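Local coordinates for protein adenylation domain (Streptomyces sp., PDB 5N9X) that is an adenylation domain of the AMP-binding (ANL) family and holds adenosine-5'-triphosphate and threonine in its pocket, at residues A[100-104]-A[105-109]; A[235-239]-A[240-244]; A[263-266]-A[267-271]. One frame throughout, in Å; residues are numbered along the deposited sequence.

Contact 1: A[100-104]-A[105-109]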
ATOM      1  N   ILE A 100       7.216  12.909   4.909  1.00 26.81           N
ATOM      2  CA  ILE A 100       8.090  13.733   5.742  1.00 37.32           C
ATOM      3  C   ILE A 100       8.764  12.978   6.929  1.00 44.98           C
ATOM      4  O   ILE A 100       9.793  13.433   7.433  1.00 46.95           O
ATOM      5  CB  ILE A 100       7.315  14.984   6.230  1.00 34.17           C
ATOM      6  CG1 ILE A 100       6.958  15.858   5.018  1.00 38.47           C
ATOM      7  CG2 ILE A 100       8.134  15.818   7.192  1.00 38.83           C
ATOM      8  CD1 ILE A 100       6.115  17.075   5.329  1.00 33.09           C
ATOM      9  N   ARG A 101       8.254  11.812   7.342  1.00 43.62           N
ATOM     10  CA  ARG A 101       9.017  11.006   8.312  1.00 43.41           C
ATOM     11  C   ARG A 101      10.107  10.211   7.600  1.00 40.11           C
ATOM     12  O   ARG A 101      10.877   9.496   8.242  1.00 47.19           O
ATOM     13  CB  ARG A 101       8.135  10.049   9.146  1.00 37.60           C
ATOM     14  CG  ARG A 101       6.808   9.721   8.555  1.00 46.23           C
ATOM     15  CD  ARG A 101       5.761   9.206   9.515  1.00 49.68           C
ATOM     16  NE  ARG A 101       4.576   8.842   8.742  1.00 46.71           N
ATOM     17  CZ  ARG A 101       4.336   7.633   8.250  1.00 44.33           C
ATOM     18  NH1 ARG A 101       5.163   6.618   8.501  1.00 55.93           N
ATOM     19  NH2 ARG A 101       3.238   7.431   7.543  1.00 47.28           N
ATOM     20  N   ASN A 102      10.188  10.326   6.280  1.00 40.93           N
ATOM     21  CA  ASN A 102      11.328   9.750   5.575  1.00 48.33           C
ATOM     22  C   ASN A 102      12.599  10.492   5.989  1.00 44.44           C
ATOM     23  O   ASN A 102      12.627  11.727   5.979  1.00 36.72           O
ATOM     24  CB  ASN A 102      11.146   9.838   4.058  1.00 48.97           C
ATOM     25  CG  ASN A 102      10.393   8.656   3.472  1.00 54.58           C
ATOM     26  OD1 ASN A 102      10.138   7.650   4.142  1.00 53.45           O
ATOM     27  ND2 ASN A 102      10.031   8.780   2.198  1.00 54.62           N
ATOM     28  N   PRO A 103      13.651   9.740   6.354  1.00 46.61           N
ATOM     29  CA  PRO A 103      14.956  10.315   6.695  1.00 45.86           C
ATOM     30  C   PRO A 103      15.532  11.122   5.540  1.00 41.59           C
ATOM     31  O   PRO A 103      15.489  10.672   4.395  1.00 41.94           O
ATOM     32  CB  PRO A 103      15.822   9.085   6.991  1.00 43.42           C
ATOM     33  CG  PRO A 103      15.147   7.958   6.276  1.00 43.59           C
ATOM     34  CD  PRO A 103      13.682   8.269   6.355  1.00 53.87           C
ATOM     35  N   PRO A 104      16.073  12.306   5.844  1.00 37.95           N
ATOM     36  CA  PRO A 104      16.673  13.236   4.884  1.00 45.71           C
ATOM     37  C   PRO A 104      17.515  12.574   3.786  1.00 40.49           C
ATOM     38  O   PRO A 104      17.460  13.035   2.644  1.00 44.85           O
ATOM     39  CB  PRO A 104      17.550  14.124   5.774  1.00 45.07           C
ATOM     40  CG  PRO A 104      16.850  14.134   7.075  1.00 38.69           C
ATOM     41  CD  PRO A 104      16.260  12.758   7.233  1.00 39.57           C
ATOM     42  N   ALA A 105      18.266  11.525   4.111  1.00 38.75           N
ATOM     43  CA  ALA A 105      19.080  10.826   3.113  1.00 36.15           C
ATOM     44  C   ALA A 105      18.216  10.098   2.071  1.00 41.36           C
ATOM     45  O   ALA A 105      18.587   9.985   0.899  1.00 32.60           O
ATOM     46  CB  ALA A 105      20.018   9.851   3.796  1.00 34.48           C
ATOM     47  N   ARG A 106      17.054   9.616   2.500  1.00 45.20           N
ATOM     48  CA  ARG A 106      16.135   8.940   1.594  1.00 39.30           C
ATOM     49  C   ARG A 106      15.490   9.914   0.598  1.00 37.68           C
ATOM     50  O   ARG A 106      15.380   9.606  -0.594  1.00 40.56           O
ATOM     51  CB  ARG A 106      15.062   8.192   2.388  1.00 48.51           C
ATOM     52  CG  ARG A 106      14.439   7.017   1.648  1.00 47.86           C
ATOM     53  CD  ARG A 106      12.925   7.065   1.819  1.00 57.92           C
ATOM     54  NE  ARG A 106      12.178   6.437   0.728  1.00 59.38           N
ATOM     55  CZ  ARG A 106      11.849   5.148   0.671  1.00 55.57           C
ATOM     56  NH1 ARG A 106      12.192   4.325   1.652  1.00 66.28           N
ATOM     57  NH2 ARG A 106      11.165   4.685  -0.363  1.00 50.40           N
ATOM     58  N   ASN A 107      15.061  11.080   1.072  1.00 32.26           N
ATOM     59  CA  ASN A 107      14.559  12.102   0.158  1.00 35.03           C
ATOM     60  C   ASN A 107      15.651  12.504  -0.822  1.00 29.74           C
ATOM     61  O   ASN A 107      15.431  12.525  -2.027  1.00 26.48           O
ATOM     62  CB  ASN A 107      14.064  13.341   0.903  1.00 33.43           C
ATOM     63  CG  ASN A 107      12.816  13.083   1.724  1.00 34.42           C
ATOM     64  OD1 ASN A 107      12.071  12.127   1.485  1.00 35.57           O
ATOM     65  ND2 ASN A 107      12.587  13.941   2.716  1.00 36.48           N
ATOM     66  N   ALA A 108      16.828  12.806  -0.287  1.00 27.43           N
ATOM     67  CA  ALA A 108      17.966  13.210  -1.098  1.00 30.94           C
ATOM     68  C   ALA A 108      18.222  12.237  -2.226  1.00 24.03           C
ATOM     69  O   ALA A 108      18.533  12.651  -3.326  1.00 19.40           O
ATOM     70  CB  ALA A 108      19.198  13.351  -0.237  1.00 36.86           C
ATOM     71  N   PHE A 109      18.063  10.943  -1.950  1.00 30.09           N
ATOM     72  CA  PHE A 109      18.291   9.935  -2.972  1.00 24.26           C
ATOM     73  C   PHE A 109      17.216   9.912  -4.031  1.00 28.67           C
ATOM     74  O   PHE A 109      17.519   9.806  -5.220  1.00 29.88           O
ATOM     75  CB  PHE A 109      18.381   8.540  -2.382  1.00 37.03           C
ATOM     76  CG  PHE A 109      18.415   7.470  -3.435  1.00 39.28           C
ATOM     77  CD1 PHE A 109      19.572   7.256  -4.172  1.00 34.93           C
ATOM     78  CD2 PHE A 109      17.291   6.702  -3.709  1.00 30.23           C
ATOM     79  CE1 PHE A 109      19.613   6.287  -5.152  1.00 31.76           C
ATOM     80  CE2 PHE A 109      17.324   5.733  -4.690  1.00 36.49           C
ATOM     81  CZ  PHE A 109      18.491   5.524  -5.409  1.00 36.38           C
TER
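This is a local contact at the start of a helix, where N102 and P103 in the loop after strand 94-97 meet R106 and N107 on the first turn of helix 104-114. P103 holds the N-cap position. Its carbonyl O takes the backbone N of R106 at 2.7 Å. A weak second bond comes from N107 N to the same oxygen. P104 O accepts from A108 N at 3.0 Å, the first strong i to i+4 bond here.

The side chains meet beside this turn. R106 turns its CG away from the backbone N (chi1 -155°) and bends at chi2, which carries the chain back over N102. R106 CD lies over the flat face of the N102 amide, 3.4 Å from both CG and ND2. The amide and guanidinium planes are 16° apart. P103 CG touches R106 CB at 3.9 Å. N107 OD1 comes within 3.6 Å of N102 CB. This oxygen is buried and has no partner in the model. N107 also packs on L98 and R74. The arrangement is the N-terminus, with prolines at N-cap and N1, of the helix in a beta-alpha-beta crossover. It joins parallel strands 94-97 and 118-121, with strand 70-74 between.

Contact 2: A[235-239]-A[240-244]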
ATOM      1  N   THR A 235       0.860  12.119  15.492  1.00 54.79           N
ATOM      2  CA  THR A 235       1.465  10.807  15.755  1.00 56.92           C
ATOM      3  C   THR A 235       1.099  10.265  17.133  1.00 51.91           C
ATOM      4  O   THR A 235       1.328   9.091  17.437  1.00 47.71           O
ATOM      5  CB  THR A 235       3.006  10.863  15.638  1.00 51.73           C
ATOM      6  OG1 THR A 235       3.496  12.021  16.320  1.00 47.36           O
ATOM      7  CG2 THR A 235       3.415  10.960  14.180  1.00 57.60           C
ATOM      8  N   ALA A 236       0.530  11.131  17.963  1.00 51.78           N
ATOM      9  CA  ALA A 236       0.082  10.744  19.296  1.00 56.93           C
ATOM     10  C   ALA A 236      -1.402  10.359  19.291  1.00 58.38           C
ATOM     11  O   ALA A 236      -1.986  10.071  20.346  1.00 50.26           O
ATOM     12  CB  ALA A 236       0.339  11.870  20.294  1.00 51.41           C
ATOM     13  N   ARG A 237      -2.011  10.360  18.104  1.00 56.64           N
ATOM     14  CA  ARG A 237      -3.368   9.846  17.968  1.00 48.46           C
ATOM     15  C   ARG A 237      -3.332   8.339  18.197  1.00 41.95           C
ATOM     16  O   ARG A 237      -2.464   7.643  17.670  1.00 45.28           O
ATOM     17  CB  ARG A 237      -3.970  10.187  16.600  1.00 45.78           C
ATOM     18  CG  ARG A 237      -4.976   9.159  16.081  1.00 51.23           C
ATOM     19  CD  ARG A 237      -5.715   9.676  14.859  1.00 48.31           C
ATOM     20  NE  ARG A 237      -4.837  10.496  14.043  1.00 51.44           N
ATOM     21  CZ  ARG A 237      -5.106  11.745  13.681  1.00 54.30           C
ATOM     22  NH1 ARG A 237      -6.236  12.333  14.059  1.00 56.98           N
ATOM     23  NH2 ARG A 237      -4.234  12.409  12.947  1.00 56.50           N
ATOM     24  N   THR A 238      -4.258   7.849  19.011  1.00 40.38           N
ATOM     25  CA  THR A 238      -4.343   6.431  19.329  1.00 35.11           C
ATOM     26  C   THR A 238      -5.224   5.725  18.306  1.00 34.42           C
ATOM     27  O   THR A 238      -5.917   6.391  17.530  1.00 40.86           O
ATOM     28  CB  THR A 238      -4.895   6.222  20.750  1.00 36.01           C
ATOM     29  OG1 THR A 238      -5.954   7.160  20.993  1.00 37.29           O
ATOM     30  CG2 THR A 238      -3.797   6.446  21.775  1.00 33.99           C
ATOM     31  N   PRO A 239      -5.180   4.379  18.274  1.00 31.67           N
ATOM     32  CA  PRO A 239      -6.169   3.636  17.490  1.00 30.84           C
ATOM     33  C   PRO A 239      -7.578   3.991  17.927  1.00 26.79           C
ATOM     34  O   PRO A 239      -8.499   4.029  17.110  1.00 22.82           O
ATOM     35  CB  PRO A 239      -5.859   2.176  17.823  1.00 27.70           C
ATOM     36  CG  PRO A 239      -4.419   2.180  18.119  1.00 26.52           C
ATOM     37  CD  PRO A 239      -4.185   3.471  18.867  1.00 25.71           C
ATOM     38  N   VAL A 240      -7.725   4.243  19.224  1.00 27.24           N
ATOM     39  CA  VAL A 240      -9.009   4.577  19.812  1.00 28.67           C
ATOM     40  C   VAL A 240      -9.551   5.884  19.219  1.00 31.44           C
ATOM     41  O   VAL A 240     -10.741   5.987  18.903  1.00 25.79           O
ATOM     42  CB  VAL A 240      -8.896   4.677  21.350  1.00 32.40           C
ATOM     43  CG1 VAL A 240     -10.229   5.057  21.970  1.00 25.93           C
ATOM     44  CG2 VAL A 240      -8.393   3.350  21.930  1.00 33.81           C
ATOM     45  N   GLU A 241      -8.669   6.867  19.045  1.00 32.29           N
ATOM     46  CA  GLU A 241      -9.043   8.137  18.423  1.00 31.56           C
ATOM     47  C   GLU A 241      -9.379   7.944  16.946  1.00 26.97           C
ATOM     48  O   GLU A 241     -10.275   8.581  16.398  1.00 27.28           O
ATOM     49  CB  GLU A 241      -7.915   9.159  18.586  1.00 34.18           C
ATOM     50  CG  GLU A 241      -8.039  10.027  19.835  1.00 42.62           C
ATOM     51  CD  GLU A 241      -6.724  10.190  20.580  1.00 42.45           C
ATOM     52  OE1 GLU A 241      -5.662   9.833  20.023  1.00 45.75           O
ATOM     53  OE2 GLU A 241      -6.751  10.690  21.722  1.00 36.57           O
ATOM     54  N   THR A 242      -8.633   7.059  16.308  1.00 30.44           N
ATOM     55  CA  THR A 242      -8.836   6.728  14.916  1.00 26.15           C
ATOM     56  C   THR A 242     -10.216   6.115  14.760  1.00 28.11           C
ATOM     57  O   THR A 242     -11.027   6.544  13.929  1.00 26.19           O
ATOM     58  CB  THR A 242      -7.746   5.751  14.435  1.00 31.25           C
ATOM     59  OG1 THR A 242      -6.472   6.393  14.539  1.00 27.84           O
ATOM     60  CG2 THR A 242      -8.005   5.278  13.007  1.00 20.43           C
ATOM     61  N   ALA A 243     -10.479   5.104  15.573  1.00 26.25           N
ATOM     62  CA  ALA A 243     -11.812   4.527  15.636  1.00 31.01           C
ATOM     63  C   ALA A 243     -12.888   5.614  15.817  1.00 21.41           C
ATOM     64  O   ALA A 243     -13.912   5.589  15.148  1.00 19.64           O
ATOM     65  CB  ALA A 243     -11.888   3.497  16.759  1.00 19.28           C
ATOM     66  N   ARG A 244     -12.646   6.583  16.689  1.00 18.00           N
ATOM     67  CA  ARG A 244     -13.691   7.538  17.020  1.00 20.42           C
ATOM     68  C   ARG A 244     -13.986   8.469  15.846  1.00 22.40           C
ATOM     69  O   ARG A 244     -15.143   8.753  15.541  1.00 23.37           O
ATOM     70  CB  ARG A 244     -13.314   8.302  18.293  1.00 20.75           C
ATOM     71  CG  ARG A 244     -13.907   7.642  19.534  1.00 28.22           C
ATOM     72  CD  ARG A 244     -12.918   7.422  20.689  1.00 28.21           C
ATOM     73  NE  ARG A 244     -12.672   8.607  21.500  1.00 24.37           N
ATOM     74  CZ  ARG A 244     -12.188   8.589  22.742  1.00 29.69           C
ATOM     75  NH1 ARG A 244     -11.911   7.444  23.352  1.00 22.15           N
ATOM     76  NH2 ARG A 244     -11.993   9.728  23.386  1.00 28.77           N
TER
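T238 O is gripped twice by T242. The backbone N of T242 reaches it at 3.1 Å and the hydroxyl OG1 at 3.0 Å, from opposite faces of the carbonyl plane. T242 OG1 stands beside its own backbone N (chi1 -62°), which turns it back toward the N-terminal end of helix 239-248. P239 O takes the backbone N of A243 at 2.7 Å in a nearly straight bond.

T238 is the N-cap residue and forms a capping box with E241. The glutamate chain bends at chi2 (136°) and folds back over the helix start. Its OE1 accepts from T238 N at 2.6 Å, on the anti side and 29° out of the carboxylate plane. The return bond, from E241 N to T238 OG1, is weak at 3.4 Å. E241 OE1 has two donors on T238, its backbone N and, weakly, its hydroxyl.

R237 crosses T242 at about a right angle, with R237 CD 3.4 Å from T242 OG1. R237 NE stays 6.1 Å from E241 OE1, so the opposite charges do not pair directly.

The chemistry is that of a helix start closed by side chains. The carboxylate takes up T238 N just ahead of the helix, and its negative charge probably interacts favourably with the helix dipole.

Contact 3: A[263-266]-A[267-271]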
ATOM      1  N   ALA A 263      -5.286  -3.723  15.269  1.00 17.55           N
ATOM      2  CA  ALA A 263      -5.240  -2.720  16.319  1.00 18.44           C
ATOM      3  C   ALA A 263      -6.524  -1.859  16.354  1.00 23.96           C
ATOM      4  O   ALA A 263      -6.982  -1.451  17.422  1.00 19.75           O
ATOM      5  CB  ALA A 263      -4.023  -1.856  16.132  1.00 13.90           C
ATOM      6  N   LEU A 264      -7.088  -1.575  15.183  1.00 16.75           N
ATOM      7  CA  LEU A 264      -8.347  -0.869  15.117  1.00 16.92           C
ATOM      8  C   LEU A 264      -9.460  -1.668  15.826  1.00 20.14           C
ATOM      9  O   LEU A 264     -10.255  -1.135  16.611  1.00 21.67           O
ATOM     10  CB  LEU A 264      -8.715  -0.610  13.660  1.00 17.12           C
ATOM     11  CG  LEU A 264     -10.036   0.128  13.452  1.00 27.32           C
ATOM     12  CD1 LEU A 264     -10.064   1.376  14.326  1.00 22.96           C
ATOM     13  CD2 LEU A 264     -10.227   0.490  11.986  1.00 19.99           C
ATOM     14  N   THR A 265      -9.504  -2.953  15.529  1.00 16.66           N
ATOM     15  CA  THR A 265     -10.508  -3.837  16.078  1.00 22.39           C
ATOM     16  C   THR A 265     -10.462  -3.914  17.592  1.00 26.36           C
ATOM     17  O   THR A 265     -11.508  -3.977  18.242  1.00 27.80           O
ATOM     18  CB  THR A 265     -10.351  -5.241  15.494  1.00 15.80           C
ATOM     19  OG1 THR A 265     -10.424  -5.145  14.068  1.00 21.55           O
ATOM     20  CG2 THR A 265     -11.441  -6.173  16.016  1.00 15.65           C
ATOM     21  N   THR A 266      -9.253  -3.923  18.144  1.00 19.64           N
ATOM     22  CA  THR A 266      -9.081  -3.973  19.578  1.00 23.36           C
ATOM     23  C   THR A 266      -9.760  -2.773  20.200  1.00 24.70           C
ATOM     24  O   THR A 266     -10.510  -2.896  21.172  1.00 19.82           O
ATOM     25  CB  THR A 266      -7.602  -3.992  19.965  1.00 29.37           C
ATOM     26  OG1 THR A 266      -6.967  -5.135  19.374  1.00 25.94           O
ATOM     27  CG2 THR A 266      -7.445  -4.036  21.474  1.00 16.32           C
ATOM     28  N   ALA A 267      -9.503  -1.620  19.597  1.00 24.15           N
ATOM     29  CA  ALA A 267     -10.024  -0.346  20.050  1.00 17.63           C
ATOM     30  C   ALA A 267     -11.551  -0.237  19.894  1.00 21.07           C
ATOM     31  O   ALA A 267     -12.238   0.238  20.792  1.00 18.84           O
ATOM     32  CB  ALA A 267      -9.328   0.775  19.298  1.00 20.11           C
ATOM     33  N   VAL A 268     -12.077  -0.658  18.749  1.00 21.46           N
ATOM     34  CA  VAL A 268     -13.521  -0.650  18.530  1.00 18.78           C
ATOM     35  C   VAL A 268     -14.229  -1.550  19.549  1.00 23.08           C
ATOM     36  O   VAL A 268     -15.210  -1.155  20.179  1.00 19.79           O
ATOM     37  CB  VAL A 268     -13.872  -1.104  17.079  1.00 21.44           C
ATOM     38  CG1 VAL A 268     -15.349  -1.454  16.959  1.00 18.19           C
ATOM     39  CG2 VAL A 268     -13.476  -0.038  16.059  1.00 14.22           C
ATOM     40  N   LEU A 269     -13.701  -2.752  19.728  1.00 20.50           N
ATOM     41  CA  LEU A 269     -14.269  -3.705  20.671  1.00 18.93           C
ATOM     42  C   LEU A 269     -14.131  -3.255  22.128  1.00 27.84           C
ATOM     43  O   LEU A 269     -15.042  -3.476  22.940  1.00 32.52           O
ATOM     44  CB  LEU A 269     -13.628  -5.082  20.489  1.00 19.19           C
ATOM     45  CG  LEU A 269     -14.205  -6.045  19.444  1.00 33.69           C
ATOM     46  CD1 LEU A 269     -14.718  -5.324  18.215  1.00 27.05           C
ATOM     47  CD2 LEU A 269     -13.187  -7.135  19.044  1.00 20.80           C
ATOM     48  N   GLY A 270     -13.005  -2.638  22.472  1.00 19.93           N
ATOM     49  CA  GLY A 270     -12.788  -2.187  23.844  1.00 28.27           C
ATOM     50  C   GLY A 270     -13.724  -1.064  24.296  1.00 28.25           C
ATOM     51  O   GLY A 270     -14.379  -1.156  25.338  1.00 31.17           O
ATOM     52  N   GLU A 271     -13.793   0.001  23.506  1.00 24.38           N
ATOM     53  CA  GLU A 271     -14.689   1.112  23.792  1.00 24.31           C
ATOM     54  C   GLU A 271     -16.150   0.794  23.369  1.00 22.52           C
ATOM     55  O   GLU A 271     -17.080   1.511  23.712  1.00 22.28           O
ATOM     56  CB  GLU A 271     -14.162   2.383  23.105  1.00 20.30           C
ATOM     57  CG  GLU A 271     -14.985   3.644  23.382  1.00 41.14           C
ATOM     58  CD  GLU A 271     -14.163   4.920  23.319  1.00 38.12           C
ATOM     59  OE1 GLU A 271     -13.101   4.969  23.983  1.00 30.01           O
ATOM     60  OE2 GLU A 271     -14.598   5.865  22.617  1.00 30.39           O
TER
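L269 runs back along T265, one turn earlier in helix 258-271. Its CB lies 3.3 Å from T265 O. CG stays over the same oxygen at 3.6 Å. Both methyls at the tip lie against T265. CD1 is nearer the carbonyl oxygen of T265, while CD2 is nearer the methyl T265 CG2, at 3.6 Å. The two side chains lie side by side and point the same way.

T265 offers its methyl because CG2 is anti to the backbone N, with OG1 beside that N (chi1 -56°). The hydroxyl bonds to F261 O, one turn back. T266 repeats this pattern: its OG1 bonds to G262 O. Both polar ends are thus satisfied within the helix itself.

A looser apolar pair lies on another flank. L264 extends its CG away from the backbone N (chi1 180°), and its CD1 touches V268 CG2 at 4.1 Å. The same V268 methyl sits 3.4 Å from L264 O.

The backbone is regular. V268 N bonds to L264 O at 2.8 Å. L269 N and G270 N donate to T265 O and T266 O. A267 N makes a weaker bond to A263 O.

L264, A267 and V268 also pack on helix 239-248, and T265, V268 and L269 on helix 290-300. L264 further touches L254 and Q256 of strand 253-256. This is the helix of a beta-alpha-beta unit, joining the parallel strands 253-256 and 280-284.

Contacts 2 and 3 lie on neighbouring helices that touch, with centres about 10 Å apart. R244 NH1 of contact 2 makes a salt bridge of 2.8 Å to E271 OE1 of contact 3. In the same interface, A243 CB meets L264 CD1 at 3.7 Å, and V240 CG2 meets A267 CB at 3.8 Å. Contact 1 is centred about 26 Å from contact 2 and 33 Å from contact 3; nearest atoms are about 6 and 15 Å apart. Its R106 side chain comes to about 9 Å from the bound ATP and about 12 Å from the bound threonine, touching neither. Contacts 1 and 2 sit at helix starts; contact 3 lies within a helix.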